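Local coordinates for protein citrate synthase (Metallosphaera sedula, PDB 6ABW) that probably catalyses the condensation of acetyl-CoA with oxaloacetate and water to give citrate and CoA, a step of the tricarboxylic acid cycle, at residues V182-A187 and K284-V289; R298-I303 and V331-G336; T127-A132 and H357-V362. All coordinates share one frame; numbering follows the deposited sequence.

Contact 1 (V182-A187 and K284-V289); sequences VKAMDA and KKYAKV
Buried helix-helix packing joins residues 182-187 of helix 179-191 to residues 284-289 of helix 278-292, within the largely helical citrate synthase fold. The two segments run nearly antiparallel, at 157° with their axes 9.7 Å apart, and Tyr286 is the residue of 284-289 that touches the other helix. Its ring lies against Lys183, Ala184 and Ala187, which occupy one stripe of the opposing helix. The methyl of Ala187 sits over one ring face in a CH-pi contact, with CB 4.0 Å from the centroid of the Tyr286 ring and 20° off the normal. Near the root of the side chain, Ala184 CB comes to 4.1 Å from Tyr286 CB, where the nearest CA atoms, of Ala184 and Tyr286, are 5.5 Å apart. Lys183 takes the outer part of the ring. Its CG is anti to the backbone N (chi1 175°) and the chain then bends at chi2, which lays CG 3.4 Å from Tyr286 CE1 and brings CE to 3.1 Å from Tyr286 OH. The contact is made by the methylenes, while Lys183 NZ gives its hydrogen bond to Val51 O. An alanine in place of Tyr286 would probably open a gap beside the Ala187 methyl and leave the aliphatic part of Lys183 without its support. Helix 47-53 also touches the pair, its Val51 meeting both Tyr286 and Ala187. Beyond the contact, Met185 reaches Leu335 and Ala287 reaches Val330 and Val331, so helix 325-335 packs on both partners.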
# COMPACT_ATOMS: atom_id res chain seq x y z
N VAL A 182 31.79 -6.42 -1.76
CA VAL A 182 31.08 -5.81 -2.80
C VAL A 182 30.45 -6.84 -3.71
O VAL A 182 29.28 -6.70 -4.08
CB VAL A 182 31.92 -4.83 -3.64
CG1 VAL A 182 31.16 -4.33 -4.83
CG2 VAL A 182 32.38 -3.71 -2.72
N LYS A 183 31.21 -7.84 -4.09
CA LYS A 183 30.72 -8.79 -5.05
C LYS A 183 29.51 -9.58 -4.41
O LYS A 183 28.52 -9.97 -5.11
CB LYS A 183 31.85 -9.71 -5.48
CG LYS A 183 31.39 -10.83 -6.40
CD LYS A 183 30.94 -10.40 -7.80
CE LYS A 183 30.59 -11.58 -8.74
NZ LYS A 183 30.02 -11.03 -10.00
N ALA A 184 29.61 -9.88 -3.15
CA ALA A 184 28.54 -10.67 -2.44
C ALA A 184 27.25 -9.84 -2.41
O ALA A 184 26.17 -10.34 -2.57
CB ALA A 184 28.98 -11.03 -1.02
N MET A 185 27.39 -8.58 -2.14
CA MET A 185 26.20 -7.65 -2.07
C MET A 185 25.60 -7.50 -3.44
O MET A 185 24.37 -7.55 -3.63
CB MET A 185 26.63 -6.34 -1.45
CG MET A 185 25.44 -5.35 -1.30
SD MET A 185 24.37 -5.88 0.05
CE MET A 185 22.75 -5.72 -0.68
N ASP A 186 26.44 -7.36 -4.47
CA ASP A 186 25.98 -7.27 -5.82
C ASP A 186 25.22 -8.53 -6.20
O ASP A 186 24.11 -8.50 -6.85
CB ASP A 186 27.19 -7.04 -6.80
CG ASP A 186 26.73 -6.77 -8.19
OD1 ASP A 186 26.13 -5.66 -8.45
OD2 ASP A 186 26.89 -7.71 -9.02
N ALA A 187 25.80 -9.67 -5.85
CA ALA A 187 25.11 -10.93 -6.14
C ALA A 187 23.70 -11.00 -5.48
O ALA A 187 22.72 -11.45 -6.10
CB ALA A 187 25.97 -12.13 -5.70
N LYS A 284 25.09 -19.57 -1.24
CA LYS A 284 26.09 -20.36 -0.51
C LYS A 284 27.53 -20.03 -0.88
O LYS A 284 28.39 -19.84 0.00
CB LYS A 284 25.82 -21.84 -0.69
CG LYS A 284 26.77 -22.66 0.19
CD LYS A 284 26.51 -24.11 0.07
CE LYS A 284 27.53 -24.86 0.94
NZ LYS A 284 27.23 -26.31 0.77
N LYS A 285 27.78 -19.95 -2.16
CA LYS A 285 29.10 -19.65 -2.72
C LYS A 285 29.63 -18.37 -2.13
O LYS A 285 30.77 -18.32 -1.66
CB LYS A 285 28.95 -19.52 -4.21
CG LYS A 285 30.18 -19.11 -5.02
CD LYS A 285 29.69 -18.94 -6.48
CE LYS A 285 30.72 -19.25 -7.55
NZ LYS A 285 31.65 -18.11 -7.67
N TYR A 286 28.77 -17.33 -2.12
CA TYR A 286 29.19 -16.05 -1.68
C TYR A 286 29.28 -15.98 -0.18
O TYR A 286 30.11 -15.26 0.31
CB TYR A 286 28.34 -14.90 -2.29
CG TYR A 286 28.71 -14.71 -3.74
CD1 TYR A 286 29.90 -14.02 -4.11
CD2 TYR A 286 28.00 -15.27 -4.71
CE1 TYR A 286 30.25 -13.89 -5.43
CE2 TYR A 286 28.33 -15.15 -6.04
CZ TYR A 286 29.47 -14.47 -6.40
OH TYR A 286 29.75 -14.45 -7.77
N ALA A 287 28.50 -16.78 0.55
CA ALA A 287 28.60 -16.82 2.00
C ALA A 287 29.97 -17.35 2.53
O ALA A 287 30.48 -16.86 3.50
CB ALA A 287 27.50 -17.70 2.55
N LYS A 288 30.48 -18.36 1.85
CA LYS A 288 31.74 -19.03 2.19
C LYS A 288 32.93 -18.06 2.21
O LYS A 288 33.56 -17.85 3.22
CB LYS A 288 32.00 -20.14 1.17
CG LYS A 288 33.32 -20.85 1.44
CD LYS A 288 33.26 -22.32 1.09
CE LYS A 288 34.50 -22.98 1.69
NZ LYS A 288 34.48 -24.41 1.32
N VAL A 289 33.12 -17.36 1.14
CA VAL A 289 34.16 -16.34 1.06
C VAL A 289 34.18 -15.29 2.18
O VAL A 289 35.15 -15.14 2.96
CB VAL A 289 33.99 -15.59 -0.28
CG1 VAL A 289 35.18 -14.66 -0.52
CG2 VAL A 289 33.74 -16.57 -1.43

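Contact 2 (R298-I303 and V331-G336); sequences RKYFEI and VFYALG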
# COMPACT_ATOMS: atom_id res chain seq x y z
N ARG A 298 31.59 -16.76 10.64
CA ARG A 298 32.11 -18.08 10.24
C ARG A 298 31.33 -19.18 10.96
O ARG A 298 31.00 -20.19 10.37
CB ARG A 298 33.61 -18.19 10.59
CG ARG A 298 34.29 -19.40 9.97
CD ARG A 298 35.65 -19.64 10.64
NE ARG A 298 36.53 -20.51 9.87
CZ ARG A 298 37.69 -21.04 10.30
NH1 ARG A 298 38.40 -21.82 9.49
NH2 ARG A 298 38.15 -20.82 11.54
N LYS A 299 31.07 -18.97 12.25
CA LYS A 299 30.34 -19.88 13.07
C LYS A 299 28.94 -20.16 12.49
O LYS A 299 28.49 -21.35 12.40
CB LYS A 299 30.28 -19.25 14.46
CG LYS A 299 29.75 -20.05 15.59
CD LYS A 299 29.64 -19.18 16.86
CE LYS A 299 28.51 -18.15 16.76
NZ LYS A 299 28.00 -17.73 18.10
N TYR A 300 28.25 -19.10 12.07
CA TYR A 300 26.89 -19.24 11.49
C TYR A 300 26.92 -19.97 10.16
O TYR A 300 26.03 -20.76 9.92
CB TYR A 300 26.19 -17.87 11.45
CG TYR A 300 25.86 -17.35 12.82
CD1 TYR A 300 25.27 -18.16 13.82
CD2 TYR A 300 26.18 -16.05 13.18
CE1 TYR A 300 24.99 -17.68 15.09
CE2 TYR A 300 25.87 -15.55 14.44
CZ TYR A 300 25.23 -16.36 15.38
OH TYR A 300 24.90 -15.90 16.63
N PHE A 301 27.91 -19.74 9.34
CA PHE A 301 28.09 -20.39 8.07
C PHE A 301 28.33 -21.88 8.31
O PHE A 301 27.70 -22.71 7.69
CB PHE A 301 29.25 -19.82 7.22
CG PHE A 301 29.50 -20.60 5.97
CD1 PHE A 301 28.63 -20.51 4.89
CD2 PHE A 301 30.57 -21.49 5.87
CE1 PHE A 301 28.83 -21.22 3.70
CE2 PHE A 301 30.74 -22.28 4.71
CZ PHE A 301 29.88 -22.13 3.62
N GLU A 302 29.13 -22.19 9.34
CA GLU A 302 29.42 -23.60 9.69
C GLU A 302 28.20 -24.28 10.23
O GLU A 302 27.94 -25.41 9.90
CB GLU A 302 30.56 -23.68 10.71
CG GLU A 302 31.87 -23.22 10.07
CD GLU A 302 33.13 -23.42 10.93
OE1 GLU A 302 32.99 -23.96 12.07
OE2 GLU A 302 34.26 -23.03 10.46
N ILE A 303 27.40 -23.59 11.04
CA ILE A 303 26.14 -24.17 11.51
C ILE A 303 25.18 -24.40 10.34
O ILE A 303 24.56 -25.45 10.22
CB ILE A 303 25.46 -23.28 12.56
CG1 ILE A 303 26.28 -23.26 13.86
CG2 ILE A 303 24.05 -23.78 12.80
CD1 ILE A 303 26.01 -22.02 14.69
N VAL A 331 24.99 -14.43 4.26
CA VAL A 331 25.64 -13.38 3.47
C VAL A 331 25.42 -12.02 4.11
O VAL A 331 26.38 -11.27 4.37
CB VAL A 331 25.15 -13.39 2.01
CG1 VAL A 331 25.69 -12.22 1.24
CG2 VAL A 331 25.59 -14.66 1.30
N PHE A 332 24.18 -11.70 4.43
CA PHE A 332 23.92 -10.36 4.99
C PHE A 332 24.59 -10.13 6.34
O PHE A 332 25.20 -9.05 6.60
CB PHE A 332 22.41 -10.12 5.12
CG PHE A 332 21.63 -10.17 3.84
CD1 PHE A 332 22.11 -9.63 2.65
CD2 PHE A 332 20.33 -10.76 3.87
CE1 PHE A 332 21.35 -9.67 1.51
CE2 PHE A 332 19.60 -10.76 2.68
CZ PHE A 332 20.13 -10.17 1.57
N TYR A 333 24.55 -11.14 7.17
CA TYR A 333 25.24 -11.08 8.47
C TYR A 333 26.74 -10.89 8.31
O TYR A 333 27.31 -10.04 9.00
CB TYR A 333 24.96 -12.36 9.27
CG TYR A 333 25.35 -12.22 10.70
CD1 TYR A 333 24.51 -11.61 11.61
CD2 TYR A 333 26.61 -12.64 11.13
CE1 TYR A 333 24.89 -11.51 12.95
CE2 TYR A 333 27.00 -12.51 12.44
CZ TYR A 333 26.15 -11.95 13.34
OH TYR A 333 26.57 -11.86 14.65
N ALA A 334 27.33 -11.62 7.38
CA ALA A 334 28.80 -11.59 7.16
C ALA A 334 29.20 -10.19 6.64
O ALA A 334 30.29 -9.73 6.89
CB ALA A 334 29.14 -12.65 6.14
N LEU A 335 28.29 -9.52 5.91
CA LEU A 335 28.48 -8.15 5.45
C LEU A 335 28.42 -7.12 6.56
O LEU A 335 28.87 -6.00 6.32
CB LEU A 335 27.50 -7.78 4.36
CG LEU A 335 27.71 -8.53 3.05
CD1 LEU A 335 26.54 -8.34 2.16
CD2 LEU A 335 29.03 -8.10 2.32
N GLY A 336 27.83 -7.45 7.72
CA GLY A 336 27.65 -6.51 8.86
C GLY A 336 26.24 -6.12 9.15
O GLY A 336 26.00 -5.28 10.01
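The carbonyl O of Tyr333, whose ring meets Tyr300 across this contact, accepts the backbone N of Gly336 at 2.9 Å. Gly336, with its positive phi, ends helix 325-335 in a Schellman motif, and the Tyr333 ring projects from this last turn toward helix 295-315. There it forms a T-shaped pair with Tyr300: the centroids of the Tyr300 and Tyr333 rings are 5.2 Å apart and the planes stand at 88°. Tyr300 supplies the edge, its CD2 lying 3.7 Å from Tyr333 CE2 and its CE2 3.8 Å from Tyr333 CZ. With CG anti to the backbone N (chi1 -167°), the Tyr333 ring is carried out toward Tyr300. Phe238 of helix 233-244 makes an aromatic trio, edge-to-face with Tyr300 and meeting Tyr333 with the planes at about 30°. On Tyr300, Lys299 CE lies over one ring face, 3.9 Å above the plane and offset toward the rim. With no hydrogen bond between the two segments, cohesion here depends on ring shape and on the weak attraction of edge C-H groups for a pi face, which is sensitive to how the rings are turned.

Contact 3 (T127-A132 and H357-V362); sequences TNRDNA and HVIEYV
Ile359 and Arg129 both carry their first side-chain branch beside the backbone N: CG1 of Ile359 at chi1 -69° and CG of Arg129 at -65°. For Ile359 this sends CG1 and CD1 across to the facing helix and sets CG2 toward the arginine; for Arg129, a chain extended from CG to NE carries the guanidinium across, so that one face comes over Ile359 CG2. The motif is an antiparallel helix pair, the start of helix 128-151 against the later part of helix 342-365, with the segment axes 10.8 Å apart and at 164°. The closest CA atoms across the pair are those of Asn128 and Ile359, 6.8 Å apart.

Ile359 is the wedge of this buried contact, and its branches divide the work. CG2 lies over one face of the Arg129 guanidinium, offset toward its rim and 3.7 Å from Arg129 NH2. NH2 forms a salt bridge with Glu363 OE1, and the other carboxylate oxygen of Glu363 accepts Asn128 ND2. One acid thus ties two residues of helix 128-151 to helix 342-365, and probably helps to fix how the guanidinium is turned over the Ile359 methyl. Asn128 OD1 takes the backbone N of Asn124. Leu64 and Ile214, from helices 56-65 and 214-225, pack against both Ile359 and Ala132 and extend the apolar patch. At the end of the isoleucine chain, CD1 of Ile359 stops 3.7 Å from Asn128 O, which accepts Ala132 N, and 3.9 Å from Ala132 CB.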
# COMPACT_ATOMS: atom_id res chain seq x y z
N THR A 127 9.15 8.20 -19.86
CA THR A 127 9.88 8.43 -18.64
C THR A 127 9.68 7.36 -17.52
O THR A 127 10.37 7.46 -16.54
CB THR A 127 9.56 9.81 -18.03
OG1 THR A 127 8.16 9.93 -17.73
CG2 THR A 127 9.99 10.89 -19.01
N ASN A 128 8.80 6.39 -17.71
CA ASN A 128 8.52 5.37 -16.67
C ASN A 128 9.84 4.69 -16.20
O ASN A 128 10.10 4.52 -14.97
CB ASN A 128 7.55 4.32 -17.18
CG ASN A 128 6.13 4.79 -17.32
OD1 ASN A 128 5.67 5.71 -16.60
ND2 ASN A 128 5.38 4.15 -18.22
N ARG A 129 10.73 4.33 -17.12
CA ARG A 129 11.90 3.57 -16.79
C ARG A 129 12.91 4.45 -16.10
O ARG A 129 13.50 4.02 -15.15
CB ARG A 129 12.44 2.82 -18.02
CG ARG A 129 11.50 1.79 -18.53
CD ARG A 129 11.86 1.34 -19.98
NE ARG A 129 10.91 0.36 -20.44
CZ ARG A 129 9.64 0.64 -20.73
NH1 ARG A 129 9.18 1.91 -20.69
NH2 ARG A 129 8.82 -0.31 -21.00
N ASP A 130 13.05 5.71 -16.55
CA ASP A 130 13.90 6.67 -15.86
C ASP A 130 13.40 6.87 -14.40
O ASP A 130 14.23 7.02 -13.50
CB ASP A 130 13.94 8.04 -16.54
CG ASP A 130 14.64 8.05 -17.96
OD1 ASP A 130 15.48 7.20 -18.32
OD2 ASP A 130 14.32 9.01 -18.72
N ASN A 131 12.10 7.00 -14.21
CA ASN A 131 11.51 7.14 -12.85
C ASN A 131 11.82 5.91 -11.99
O ASN A 131 12.13 6.06 -10.84
CB ASN A 131 10.00 7.37 -12.92
CG ASN A 131 9.64 8.74 -13.58
OD1 ASN A 131 8.52 8.96 -14.07
ND2 ASN A 131 10.56 9.65 -13.56
N ALA A 132 11.77 4.71 -12.56
CA ALA A 132 12.12 3.49 -11.82
C ALA A 132 13.60 3.42 -11.41
O ALA A 132 13.96 3.00 -10.28
CB ALA A 132 11.75 2.31 -12.65
N HIS A 357 7.59 -4.98 -13.03
CA HIS A 357 6.25 -5.58 -13.20
C HIS A 357 5.15 -4.54 -13.38
O HIS A 357 4.25 -4.72 -14.19
CB HIS A 357 5.86 -6.50 -12.06
CG HIS A 357 6.40 -7.88 -12.18
ND1 HIS A 357 5.77 -8.83 -12.94
CD2 HIS A 357 7.44 -8.50 -11.59
CE1 HIS A 357 6.48 -9.96 -12.91
NE2 HIS A 357 7.49 -9.79 -12.08
N VAL A 358 5.20 -3.45 -12.63
CA VAL A 358 4.15 -2.47 -12.75
C VAL A 358 4.28 -1.73 -14.09
O VAL A 358 3.25 -1.46 -14.70
CB VAL A 358 3.99 -1.49 -11.57
CG1 VAL A 358 3.60 -2.30 -10.32
CG2 VAL A 358 5.20 -0.65 -11.30
N ILE A 359 5.49 -1.49 -14.56
CA ILE A 359 5.71 -0.79 -15.84
C ILE A 359 5.15 -1.67 -16.95
O ILE A 359 4.40 -1.20 -17.77
CB ILE A 359 7.14 -0.41 -16.08
CG1 ILE A 359 7.57 0.67 -15.12
CG2 ILE A 359 7.37 0.04 -17.56
CD1 ILE A 359 9.00 0.96 -15.11
N GLU A 360 5.46 -2.96 -16.91
CA GLU A 360 4.91 -3.93 -17.90
C GLU A 360 3.42 -3.94 -17.88
O GLU A 360 2.74 -3.91 -18.94
CB GLU A 360 5.34 -5.36 -17.58
CG GLU A 360 6.35 -5.99 -18.45
CD GLU A 360 6.52 -7.52 -18.15
OE1 GLU A 360 7.13 -8.16 -19.03
OE2 GLU A 360 6.06 -8.04 -17.06
N TYR A 361 2.86 -3.97 -16.67
CA TYR A 361 1.44 -4.00 -16.51
C TYR A 361 0.73 -2.74 -17.02
O TYR A 361 -0.28 -2.85 -17.75
CB TYR A 361 1.08 -4.31 -15.04
CG TYR A 361 -0.38 -4.48 -14.83
CD1 TYR A 361 -1.01 -5.69 -15.13
CD2 TYR A 361 -1.13 -3.43 -14.35
CE1 TYR A 361 -2.39 -5.83 -14.91
CE2 TYR A 361 -2.49 -3.55 -14.15
CZ TYR A 361 -3.13 -4.75 -14.42
OH TYR A 361 -4.52 -4.79 -14.21
N VAL A 362 1.21 -1.56 -16.65
CA VAL A 362 0.55 -0.32 -17.01
C VAL A 362 0.69 -0.16 -18.55
O VAL A 362 -0.28 0.26 -19.22
CB VAL A 362 1.15 0.90 -16.29
CG1 VAL A 362 0.67 2.18 -16.87
CG2 VAL A 362 0.81 0.88 -14.75

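Contacts 1 and 2 belong to one packed cluster: their centres are 11 Å apart, and Met185 SD touches Leu335 CD1 at 3.9 Å while Ala287 CB touches Phe301 CD1 at 3.8 Å. Helix 278-292 supplies a segment of contact 1 and the next helix, 295-315, one of contact 2. Contact 3 is remote, about 29 Å from contact 1 and 36 Å from contact 2 between centres, across the chain's centre from contact 2. Along the sequence its segments flank the other four. All three are helix-helix packing away from the acetyl-CoA site and the probable catalytic residues; contact 2 joins helices close in sequence, whereas contact 3 brings together segments 225 residues apart.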